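Local coordinates for protein five-membered-cyclitol-phosphate synthase (Streptomyces citricolor, PDB 6K96) that binds nicotinamide-adenine-dinucleotide together with a sodium ion and belongs to the myo-inositol-1-phosphate synthase family of Rossmann-fold proteins, at residues B[15-20]-B[81-86]; B[24-29]-B[38-43]; B[188-193]-B[213-218]. All coordinates share one frame; numbering follows the deposited sequence.

Contact 1 of 3, residues B[15-20]-B[81-86]. With NA (sodium ion), chain H; NAD (nicotinamide-adenine-dinucleotide), chain G.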
loop_
_atom_site.group_PDB
_atom_site.type_symbol
_atom_site.label_atom_id
_atom_site.label_comp_id
_atom_site.label_asym_id
_atom_site.label_seq_id
_atom_site.Cartn_x
_atom_site.Cartn_y
_atom_site.Cartn_z
ATOM N N ASN B 15 2.552 8.710 27.343
ATOM C CA ASN B 15 1.090 8.905 27.566
ATOM C C ASN B 15 0.823 10.278 28.234
ATOM O O ASN B 15 -0.235 10.941 27.926
ATOM C CB ASN B 15 0.478 7.728 28.306
ATOM C CG ASN B 15 0.432 6.416 27.539
ATOM O OD1 ASN B 15 0.943 6.301 26.415
ATOM N ND2 ASN B 15 -0.182 5.397 28.148
ATOM N N ILE B 16 1.677 10.721 29.137
ATOM C CA ILE B 16 1.444 11.951 29.951
ATOM C C ILE B 16 2.003 13.138 29.175
ATOM O O ILE B 16 1.472 14.234 29.309
ATOM C CB ILE B 16 2.102 11.880 31.336
ATOM C CG1 ILE B 16 1.743 10.602 32.092
ATOM C CG2 ILE B 16 1.761 13.131 32.134
ATOM C CD1 ILE B 16 0.266 10.434 32.285
ATOM N N SER B 17 3.031 12.936 28.369
ATOM C CA SER B 17 3.494 13.974 27.400
ATOM C C SER B 17 2.324 14.354 26.527
ATOM O O SER B 17 2.028 15.537 26.442
ATOM C CB SER B 17 4.635 13.510 26.563
ATOM O OG SER B 17 4.953 14.483 25.596
ATOM N N ALA B 18 1.643 13.335 26.005
ATOM C CA ALA B 18 0.469 13.444 25.125
ATOM C C ALA B 18 -0.690 14.098 25.864
ATOM O O ALA B 18 -1.292 15.007 25.294
ATOM C CB ALA B 18 0.112 12.096 24.578
ATOM N N LEU B 19 -0.971 13.717 27.092
ATOM C CA LEU B 19 -2.148 14.222 27.836
ATOM C C LEU B 19 -1.963 15.694 28.214
ATOM O O LEU B 19 -2.951 16.459 28.159
ATOM C CB LEU B 19 -2.353 13.387 29.102
ATOM C CG LEU B 19 -3.650 13.698 29.825
ATOM C CD1 LEU B 19 -4.821 13.110 29.084
ATOM C CD2 LEU B 19 -3.603 13.169 31.232
ATOM N N PHE B 20 -0.764 16.028 28.680
ATOM C CA PHE B 20 -0.403 17.364 29.211
ATOM C C PHE B 20 -0.356 18.351 28.054
ATOM O O PHE B 20 -1.094 19.327 28.102
ATOM C CB PHE B 20 0.957 17.350 29.897
ATOM C CG PHE B 20 1.354 18.677 30.475
ATOM C CD1 PHE B 20 0.500 19.351 31.344
ATOM C CD2 PHE B 20 2.570 19.249 30.144
ATOM C CE1 PHE B 20 0.872 20.558 31.916
ATOM C CE2 PHE B 20 2.951 20.446 30.730
ATOM C CZ PHE B 20 2.107 21.090 31.623
ATOM N N ASN B 81 11.274 10.124 26.568
ATOM C CA ASN B 81 9.940 10.549 26.033
ATOM C C ASN B 81 10.148 11.187 24.653
ATOM O O ASN B 81 11.047 12.044 24.520
ATOM C CB ASN B 81 9.169 11.546 26.905
ATOM C CG ASN B 81 8.640 10.940 28.192
ATOM O OD1 ASN B 81 8.931 9.777 28.483
ATOM N ND2 ASN B 81 7.921 11.728 28.989
ATOM N N ASN B 82 9.400 10.720 23.658
ATOM C CA ASN B 82 9.610 11.094 22.243
ATOM C C ASN B 82 8.230 11.247 21.587
ATOM O O ASN B 82 8.147 11.100 20.400
ATOM C CB ASN B 82 10.567 10.107 21.574
ATOM C CG ASN B 82 9.998 8.713 21.512
ATOM O OD1 ASN B 82 8.791 8.544 21.737
ATOM N ND2 ASN B 82 10.845 7.739 21.151
ATOM N N TYR B 83 7.184 11.491 22.366
ATOM C CA TYR B 83 5.970 12.135 21.827
ATOM C C TYR B 83 6.417 13.483 21.266
ATOM O O TYR B 83 7.382 14.073 21.778
ATOM C CB TYR B 83 4.897 12.323 22.891
ATOM C CG TYR B 83 3.543 12.754 22.383
ATOM C CD1 TYR B 83 2.694 11.842 21.801
ATOM C CD2 TYR B 83 3.085 14.058 22.529
ATOM C CE1 TYR B 83 1.447 12.216 21.324
ATOM C CE2 TYR B 83 1.819 14.434 22.117
ATOM C CZ TYR B 83 1.009 13.518 21.484
ATOM O OH TYR B 83 -0.243 13.846 21.068
ATOM N N PRO B 84 5.827 13.973 20.155
ATOM C CA PRO B 84 6.212 15.279 19.605
ATOM C C PRO B 84 5.982 16.459 20.573
ATOM O O PRO B 84 5.143 16.394 21.394
ATOM C CB PRO B 84 5.285 15.446 18.377
ATOM C CG PRO B 84 4.965 14.042 17.993
ATOM C CD PRO B 84 4.840 13.287 19.314
ATOM N N LEU B 85 6.773 17.515 20.407
ATOM C CA LEU B 85 6.457 18.911 20.814
ATOM C C LEU B 85 5.328 19.423 19.924
ATOM O O LEU B 85 5.492 19.360 18.699
ATOM C CB LEU B 85 7.689 19.805 20.656
ATOM C CG LEU B 85 8.584 19.865 21.893
ATOM C CD1 LEU B 85 9.456 18.608 21.966
ATOM C CD2 LEU B 85 9.422 21.153 21.885
ATOM N N LEU B 86 4.234 19.882 20.528
ATOM C CA LEU B 86 3.035 20.284 19.772
ATOM C C LEU B 86 3.080 21.785 19.476
ATOM O O LEU B 86 2.201 22.242 18.716
ATOM C CB LEU B 86 1.772 19.913 20.556
ATOM C CG LEU B 86 1.382 18.439 20.589
ATOM C CD1 LEU B 86 -0.055 18.332 21.086
ATOM C CD2 LEU B 86 1.518 17.748 19.244
HETATM NA NA NA H . 2.261 5.089 24.785
HETATM P PA NAD G . 6.330 4.982 28.825
HETATM O O1A NAD G . 7.347 3.910 28.740
HETATM O O2A NAD G . 6.530 6.143 27.890
HETATM O O5B NAD G . 6.037 5.502 30.286
HETATM C C5B NAD G . 6.531 4.647 31.343
HETATM C C4B NAD G . 7.018 5.505 32.480
HETATM O O4B NAD G . 7.014 4.797 33.764
HETATM C C3B NAD G . 8.458 5.990 32.288
HETATM O O3B NAD G . 8.522 7.363 32.652
HETATM C C2B NAD G . 9.218 5.139 33.303
HETATM O O2B NAD G . 10.437 5.802 33.476
HETATM C C1B NAD G . 8.199 5.181 34.447
HETATM N N9A NAD G . 8.386 4.265 35.554
HETATM C C8A NAD G . 8.992 3.037 35.447
HETATM N N7A NAD G . 8.956 2.346 36.564
HETATM C C5A NAD G . 8.256 3.149 37.457
HETATM C C6A NAD G . 7.891 2.952 38.804
HETATM N N6A NAD G . 8.173 1.837 39.470
HETATM N N1A NAD G . 7.157 3.924 39.411
HETATM C C2A NAD G . 6.887 5.036 38.702
HETATM N N3A NAD G . 7.197 5.329 37.441
HETATM C C4A NAD G . 7.884 4.335 36.848
HETATM O O3 NAD G . 4.926 4.321 28.498
HETATM P PN NAD G . 3.638 4.957 27.773
HETATM O O1N NAD G . 3.292 6.205 28.490
HETATM O O2N NAD G . 3.987 4.893 26.318
HETATM O O5D NAD G . 2.529 3.841 28.126
HETATM C C5D NAD G . 2.233 3.599 29.563
HETATM C C4D NAD G . 1.467 2.317 29.706
HETATM O O4D NAD G . 0.176 2.393 29.058
HETATM C C3D NAD G . 2.195 1.114 29.089
HETATM O O3D NAD G . 1.957 0.004 29.927
HETATM C C2D NAD G . 1.404 0.860 27.808
HETATM O O2D NAD G . 1.358 -0.476 27.344
HETATM C C1D NAD G . -0.011 1.212 28.264
HETATM N N1N NAD G . -0.889 1.414 27.071
HETATM C C2N NAD G . -0.450 2.289 26.021
HETATM C C3N NAD G . -1.127 2.367 24.815
HETATM C C7N NAD G . -0.622 3.347 23.771
HETATM O O7N NAD G . 0.279 4.126 24.054
HETATM N N7N NAD G . -1.176 3.316 22.562
HETATM C C4N NAD G . -2.230 1.533 24.644
HETATM C C5N NAD G . -2.746 0.826 25.724
HETATM C C6N NAD G . -2.020 0.710 26.894
HETATM O O HOH W 1 7.519 14.282 24.622
#
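Ala18 lays its methyl group over one face of the Tyr83 ring: CB lies 3.6 Å from the ring centroid, 15° off the ring normal, a CH-pi contact. The methyl sits toward the CE1 and CZ rim, and over the same face Ala18 CA comes to 3.4 Å from Tyr83 CE2. Alanine suits this place, its single carbon letting the flat ring approach the helix closely. Pro84 CD covers the opposite face of the ring, so the phenol is held flat between the helix and its own neighbour. Tyr83 turns CG anti to its backbone N (chi1 -170°), which lays a face of the ring against the helix at Ala18, and its OH hydrogen-bonds Ser294.

One residue earlier, Ser17 brings its hydroxyl obliquely toward the root of the same side chain, OG being 3.5 Å from Tyr83 CB. That oxygen is hydrogen-bonded to Gln21 on the next turn of the helix and also to a water, 2.8 Å from Ser17 OG, which donates to Tyr83 O at 2.9 Å; the small polar side chain thus links helix to loop.

Helix 14-31 is the first of the Rossmann fold, and its N-terminal end faces the dinucleotide. Asn15 N donates to NAD O1N at 2.9 Å with an angle of 162°. The sodium ion is coordinated by Asn15 OD1 at 2.4 Å, alongside NAD O2N, NAD O7N and Ser293. An uncharged amide oxygen is an apt ligand for a monovalent cation. The chemistry therefore divides along the helix: polar groups at its start meet phosphate and metal, where the helix dipole probably adds to the hold on the phosphate, whereas loop 81-86 is held by the aromatic contact, the water and side-chain bonds from Asn14 and Gln21 to its backbone.

Contact 2 of 3, residues B[24-29]-B[38-43]; sequences ELYRKM and DFPGIK
Tyr26 OH is gripped twice: it donates to Pro40 O across a short 2.6 Å bond, and it is also hydrogen-bonded to the backbone N of Ala278 of the second subunit. The acceptor belongs to a type II beta turn running from Phe39 to Ile42, which faces the first helix of the Rossmann fold. Pro40 and Gly41 fill the two central positions of that turn, where proline's fixed phi and glycine's tolerance of a positive phi (92° here) fit well. The carbonyl between them meets the phenol in the plane of the tyrosine ring, at its edge, and almost head-on, with a C=O...donor angle of 172°.

Below the hydroxyl the ring is packed by apolar groups. Its CD1 side leans over a face of Phe39, with Tyr26 CD1 3.6 Å from Phe39 CG; the two planes are inclined at 49°, neither stacked nor perpendicular. Ile42 and the tyrosine reach toward each other, the longer branch of the isoleucine placing CD1 3.6 Å from Tyr26 CZ. Tyrosine suits the position because it reaches from the helix to the turn with an apolar ring and still ends in a donor. Trp277 of the second subunit meets the same ring edge-to-face, so the pairing of helix and turn is continued into the subunit interface.

One helical turn onward, Met29 bends at its last torsion (chi3 66°), which aims its methyl at the proline ring. The methyl comes up against the CD corner of that ring, Met29 CE lying 3.3 Å from Pro40 CD.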
loop_
_atom_site.group_PDB
_atom_site.type_symbol
_atom_site.label_atom_id
_atom_site.label_comp_id
_atom_site.label_asym_id
_atom_site.label_seq_id
_atom_site.Cartn_x
_atom_site.Cartn_y
_atom_site.Cartn_z
ATOM N N GLU B 24 -3.258 21.450 26.755
ATOM C CA GLU B 24 -2.880 22.873 26.487
ATOM C C GLU B 24 -3.054 23.222 25.005
ATOM O O GLU B 24 -3.154 24.435 24.730
ATOM C CB GLU B 24 -1.438 23.226 26.866
ATOM C CG GLU B 24 -1.320 23.974 28.200
ATOM C CD GLU B 24 -1.627 25.480 28.218
ATOM O OE1 GLU B 24 -1.047 26.235 27.428
ATOM O OE2 GLU B 24 -2.449 25.902 29.040
ATOM N N LEU B 25 -3.014 22.245 24.099
ATOM C CA LEU B 25 -3.368 22.494 22.684
ATOM C C LEU B 25 -4.854 22.837 22.635
ATOM O O LEU B 25 -5.146 23.858 22.046
ATOM C CB LEU B 25 -3.043 21.314 21.765
ATOM C CG LEU B 25 -3.167 21.605 20.259
ATOM C CD1 LEU B 25 -1.963 21.111 19.489
ATOM C CD2 LEU B 25 -4.417 21.005 19.628
ATOM N N TYR B 26 -5.746 22.055 23.248
ATOM C CA TYR B 26 -7.198 22.378 23.260
ATOM C C TYR B 26 -7.414 23.713 23.975
ATOM O O TYR B 26 -8.354 24.379 23.590
ATOM C CB TYR B 26 -8.044 21.287 23.921
ATOM C CG TYR B 26 -8.089 20.031 23.109
ATOM C CD1 TYR B 26 -8.772 20.003 21.921
ATOM C CD2 TYR B 26 -7.405 18.885 23.501
ATOM C CE1 TYR B 26 -8.772 18.874 21.125
ATOM C CE2 TYR B 26 -7.397 17.739 22.714
ATOM C CZ TYR B 26 -8.089 17.734 21.516
ATOM O OH TYR B 26 -8.096 16.596 20.767
ATOM N N ARG B 27 -6.629 24.064 25.003
ATOM C CA ARG B 27 -6.819 25.352 25.723
ATOM C C ARG B 27 -6.567 26.494 24.730
ATOM O O ARG B 27 -7.334 27.471 24.765
ATOM C CB ARG B 27 -5.919 25.507 26.953
ATOM C CG ARG B 27 -6.709 25.919 28.191
ATOM C CD ARG B 27 -5.985 26.628 29.326
ATOM N NE ARG B 27 -5.090 25.810 30.133
ATOM C CZ ARG B 27 -5.452 24.812 30.922
ATOM N NH1 ARG B 27 -6.719 24.441 31.026
ATOM N NH2 ARG B 27 -4.524 24.178 31.616
ATOM N N LYS B 28 -5.539 26.340 23.885
ATOM C CA LYS B 28 -5.075 27.317 22.867
ATOM C C LYS B 28 -6.176 27.473 21.813
ATOM O O LYS B 28 -6.529 28.633 21.497
ATOM C CB LYS B 28 -3.728 26.886 22.265
ATOM C CG LYS B 28 -3.137 27.821 21.212
ATOM C CD LYS B 28 -2.381 27.135 20.060
ATOM C CE LYS B 28 -3.293 26.678 18.925
ATOM N NZ LYS B 28 -2.576 26.016 17.800
ATOM N N MET B 29 -6.723 26.356 21.328
ATOM C CA MET B 29 -7.802 26.334 20.302
ATOM C C MET B 29 -9.052 27.065 20.826
ATOM O O MET B 29 -9.742 27.686 19.973
ATOM C CB MET B 29 -8.157 24.898 19.892
ATOM C CG MET B 29 -7.099 24.241 18.980
ATOM S SD MET B 29 -7.300 22.433 18.725
ATOM C CE MET B 29 -8.845 22.395 17.819
ATOM N N ASP B 38 -16.246 21.239 17.788
ATOM C CA ASP B 38 -15.342 21.177 16.614
ATOM C C ASP B 38 -13.940 20.700 17.044
ATOM O O ASP B 38 -13.035 20.641 16.156
ATOM C CB ASP B 38 -15.321 22.530 15.877
ATOM C CG ASP B 38 -16.672 22.987 15.335
ATOM O OD1 ASP B 38 -17.451 22.113 14.935
ATOM O OD2 ASP B 38 -16.941 24.251 15.303
ATOM N N PHE B 39 -13.726 20.373 18.319
ATOM C CA PHE B 39 -12.424 19.813 18.774
ATOM C C PHE B 39 -12.148 18.491 18.055
ATOM O O PHE B 39 -12.994 17.592 18.065
ATOM C CB PHE B 39 -12.392 19.551 20.274
ATOM C CG PHE B 39 -12.240 20.759 21.166
ATOM C CD1 PHE B 39 -11.862 21.988 20.663
ATOM C CD2 PHE B 39 -12.447 20.633 22.534
ATOM C CE1 PHE B 39 -11.728 23.073 21.512
ATOM C CE2 PHE B 39 -12.296 21.714 23.382
ATOM C CZ PHE B 39 -11.943 22.937 22.864
ATOM N N PRO B 40 -10.986 18.350 17.383
ATOM C CA PRO B 40 -10.614 17.083 16.744
ATOM C C PRO B 40 -10.266 15.995 17.773
ATOM O O PRO B 40 -9.497 16.244 18.663
ATOM C CB PRO B 40 -9.361 17.428 15.924
ATOM C CG PRO B 40 -8.753 18.607 16.698
ATOM C CD PRO B 40 -9.937 19.370 17.266
ATOM N N GLY B 41 -10.904 14.834 17.649
ATOM C CA GLY B 41 -10.514 13.584 18.338
ATOM C C GLY B 41 -11.223 13.420 19.665
ATOM O O GLY B 41 -10.849 12.527 20.433
ATOM N N ILE B 42 -12.240 14.240 19.926
ATOM C CA ILE B 42 -13.013 14.243 21.199
ATOM C C ILE B 42 -14.384 13.610 20.952
ATOM O O ILE B 42 -15.187 14.239 20.258
ATOM C CB ILE B 42 -13.099 15.690 21.694
ATOM C CG1 ILE B 42 -11.708 16.326 21.784
ATOM C CG2 ILE B 42 -13.849 15.757 23.009
ATOM C CD1 ILE B 42 -10.718 15.487 22.568
ATOM N N LYS B 43 -14.642 12.411 21.476
ATOM C CA LYS B 43 -15.949 11.723 21.331
ATOM C C LYS B 43 -17.000 12.411 22.198
ATOM O O LYS B 43 -18.164 12.459 21.774
ATOM C CB LYS B 43 -15.927 10.247 21.744
ATOM C CG LYS B 43 -16.966 9.410 20.996
ATOM C CD LYS B 43 -17.647 8.229 21.693
ATOM C CE LYS B 43 -19.155 8.192 21.417
ATOM N NZ LYS B 43 -19.745 6.824 21.361
#

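Contact 3 of 3, residues B[188-193]-B[213-218]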
loop_
_atom_site.group_PDB
_atom_site.type_symbol
_atom_site.label_atom_id
_atom_site.label_comp_id
_atom_site.label_asym_id
_atom_site.label_seq_id
_atom_site.Cartn_x
_atom_site.Cartn_y
_atom_site.Cartn_z
ATOM N N LEU B 188 -7.853 4.310 18.372
ATOM C CA LEU B 188 -8.057 3.512 17.135
ATOM C C LEU B 188 -6.922 2.515 16.983
ATOM O O LEU B 188 -5.834 2.862 16.555
ATOM C CB LEU B 188 -8.154 4.374 15.873
ATOM C CG LEU B 188 -8.425 3.518 14.631
ATOM C CD1 LEU B 188 -9.798 2.851 14.711
ATOM C CD2 LEU B 188 -8.295 4.324 13.359
ATOM N N GLY B 189 -7.222 1.276 17.276
ATOM C CA GLY B 189 -6.155 0.280 17.386
ATOM C C GLY B 189 -6.105 -0.601 16.193
ATOM O O GLY B 189 -7.148 -0.802 15.580
ATOM N N THR B 190 -4.918 -1.139 15.943
ATOM C CA THR B 190 -4.636 -2.089 14.863
ATOM C C THR B 190 -5.750 -3.124 14.805
ATOM O O THR B 190 -6.216 -3.461 13.664
ATOM C CB THR B 190 -3.269 -2.704 15.144
ATOM O OG1 THR B 190 -2.374 -1.650 15.514
ATOM C CG2 THR B 190 -2.766 -3.472 13.951
ATOM N N SER B 191 -6.101 -3.662 15.991
ATOM C CA SER B 191 -6.868 -4.920 16.115
ATOM C C SER B 191 -8.347 -4.651 15.794
ATOM O O SER B 191 -9.010 -5.529 15.179
ATOM C CB SER B 191 -6.611 -5.593 17.474
ATOM O OG SER B 191 -5.537 -6.588 17.392
ATOM N N VAL B 192 -8.880 -3.490 16.172
ATOM C CA VAL B 192 -10.276 -3.155 15.796
ATOM C C VAL B 192 -10.336 -2.985 14.275
ATOM O O VAL B 192 -11.304 -3.461 13.705
ATOM C CB VAL B 192 -10.814 -1.933 16.559
ATOM C CG1 VAL B 192 -10.138 -0.614 16.133
ATOM C CG2 VAL B 192 -12.318 -1.837 16.366
ATOM N N VAL B 193 -9.329 -2.421 13.622
ATOM C CA VAL B 193 -9.331 -2.352 12.132
ATOM C C VAL B 193 -9.259 -3.758 11.563
ATOM O O VAL B 193 -10.032 -4.071 10.704
ATOM C CB VAL B 193 -8.208 -1.515 11.500
ATOM C CG1 VAL B 193 -8.327 -1.542 9.986
ATOM C CG2 VAL B 193 -8.184 -0.099 12.009
ATOM N N GLN B 213 -1.105 -9.549 10.348
ATOM C CA GLN B 213 -1.038 -8.216 10.972
ATOM C C GLN B 213 0.388 -8.099 11.494
ATOM O O GLN B 213 0.785 -9.012 12.191
ATOM C CB GLN B 213 -2.065 -8.188 12.098
ATOM C CG GLN B 213 -1.855 -7.072 13.111
ATOM C CD GLN B 213 -2.908 -6.993 14.194
ATOM O OE1 GLN B 213 -2.686 -6.314 15.199
ATOM N NE2 GLN B 213 -4.060 -7.639 13.988
ATOM N N LEU B 214 1.131 -7.055 11.137
ATOM C CA LEU B 214 2.394 -6.750 11.840
ATOM C C LEU B 214 2.429 -5.289 12.221
ATOM O O LEU B 214 1.848 -4.543 11.476
ATOM C CB LEU B 214 3.601 -7.181 11.010
ATOM C CG LEU B 214 3.611 -6.822 9.528
ATOM C CD1 LEU B 214 4.681 -5.774 9.286
ATOM C CD2 LEU B 214 3.958 -8.093 8.742
ATOM N N ASN B 215 3.078 -4.964 13.347
ATOM C CA ASN B 215 3.181 -3.612 13.965
ATOM C C ASN B 215 4.670 -3.235 14.076
ATOM O O ASN B 215 5.532 -4.132 14.075
ATOM C CB ASN B 215 2.446 -3.526 15.299
ATOM C CG ASN B 215 1.001 -3.978 15.209
ATOM O OD1 ASN B 215 0.070 -3.152 15.154
ATOM N ND2 ASN B 215 0.794 -5.288 15.161
ATOM N N LEU B 216 4.966 -1.939 13.991
ATOM C CA LEU B 216 6.340 -1.384 14.091
ATOM C C LEU B 216 6.217 -0.230 15.073
ATOM O O LEU B 216 5.207 0.410 15.002
ATOM C CB LEU B 216 6.834 -0.853 12.734
ATOM C CG LEU B 216 6.758 -1.792 11.535
ATOM C CD1 LEU B 216 7.114 -1.050 10.230
ATOM C CD2 LEU B 216 7.700 -2.981 11.744
ATOM N N GLY B 217 7.215 0.038 15.897
ATOM C CA GLY B 217 7.172 1.141 16.860
ATOM C C GLY B 217 8.574 1.582 17.185
ATOM O O GLY B 217 9.541 0.917 16.700
ATOM N N GLY B 218 8.719 2.625 17.994
ATOM C CA GLY B 218 10.045 3.178 18.340
ATOM C C GLY B 218 10.080 3.883 19.669
ATOM O O GLY B 218 10.947 4.688 19.823
#
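The methyl of Thr190 lies against two amide oxygens at once, CG2 being 3.1 Å from both Gln213 OE1 and Asn215 OD1; this is closer than a comfortable methyl-oxygen contact, so the fit is tight and its detail doubtful. The CG2 branch stands anti to the backbone N, while the hydroxyl, beside that N (chi1 -45°), donates to Asn215 across 2.9 Å from Thr190 OG1 to Asn215 OD1. The donor lies close to the line of the C=O bond (166°), and the two side chains come at each other from opposite directions. A beta-branched residue serves well here, because one branch gives the hydrogen bond while the other, the methyl, lies against the glutamine amide.

Gln213 crosses the threonine obliquely. Its chain is extended beyond CG, which carries the amide out to the helix, where Ser191 OG lies 3.6 Å from Gln213 OE1, a contact rather than a hydrogen bond. The amide takes its polar partners outside the pair: NE2 bonds His194, and OE1 accepts from Lys236, whose charge would tend to polarise the carbonyl.

The pair joins the start of helix 190-203 to the mixed beta sheet of the region assigned to the myo-inositol-1-phosphate synthase family; after the helix the chain turns back and enters the sheet as strand 207-217. Along this strand side chains alternate, Gln213 and Asn215 pointing toward the helix and Leu214 away from it. On that far face Leu214 packs against Leu216 of the third subunit, a suitable place for an apolar residue. Gly189 occupies the N-cap, and its carbonyl accepts two weak bonds, from Val192 N and Val193 N. Beside the hydrogen-bonded pair, Ala268 of the neighbouring strand touches both Thr190 and Asn215.

In the fold
Contacts 1 and 2 share helix 14-31 and are nested, contact 2 lying inside the chain loop that contact 1 closes; their centres are 15 Å apart, and they touch where Leu86 CD1 lies 3.7 Å from Leu25 CD1. Contact 3 follows later in the chain, its centre about 20 Å from that of contact 1 and 25 Å from that of contact 2. It meets contact 1 through Asn82 ND2, which makes a weak hydrogen bond to Gly218 O. Contact 1 holds Asn15, which binds both NAD and the sodium ion, whereas the Thr190 side chain of contact 3 is about 9 Å from NAD. All three contacts touch the second subunit.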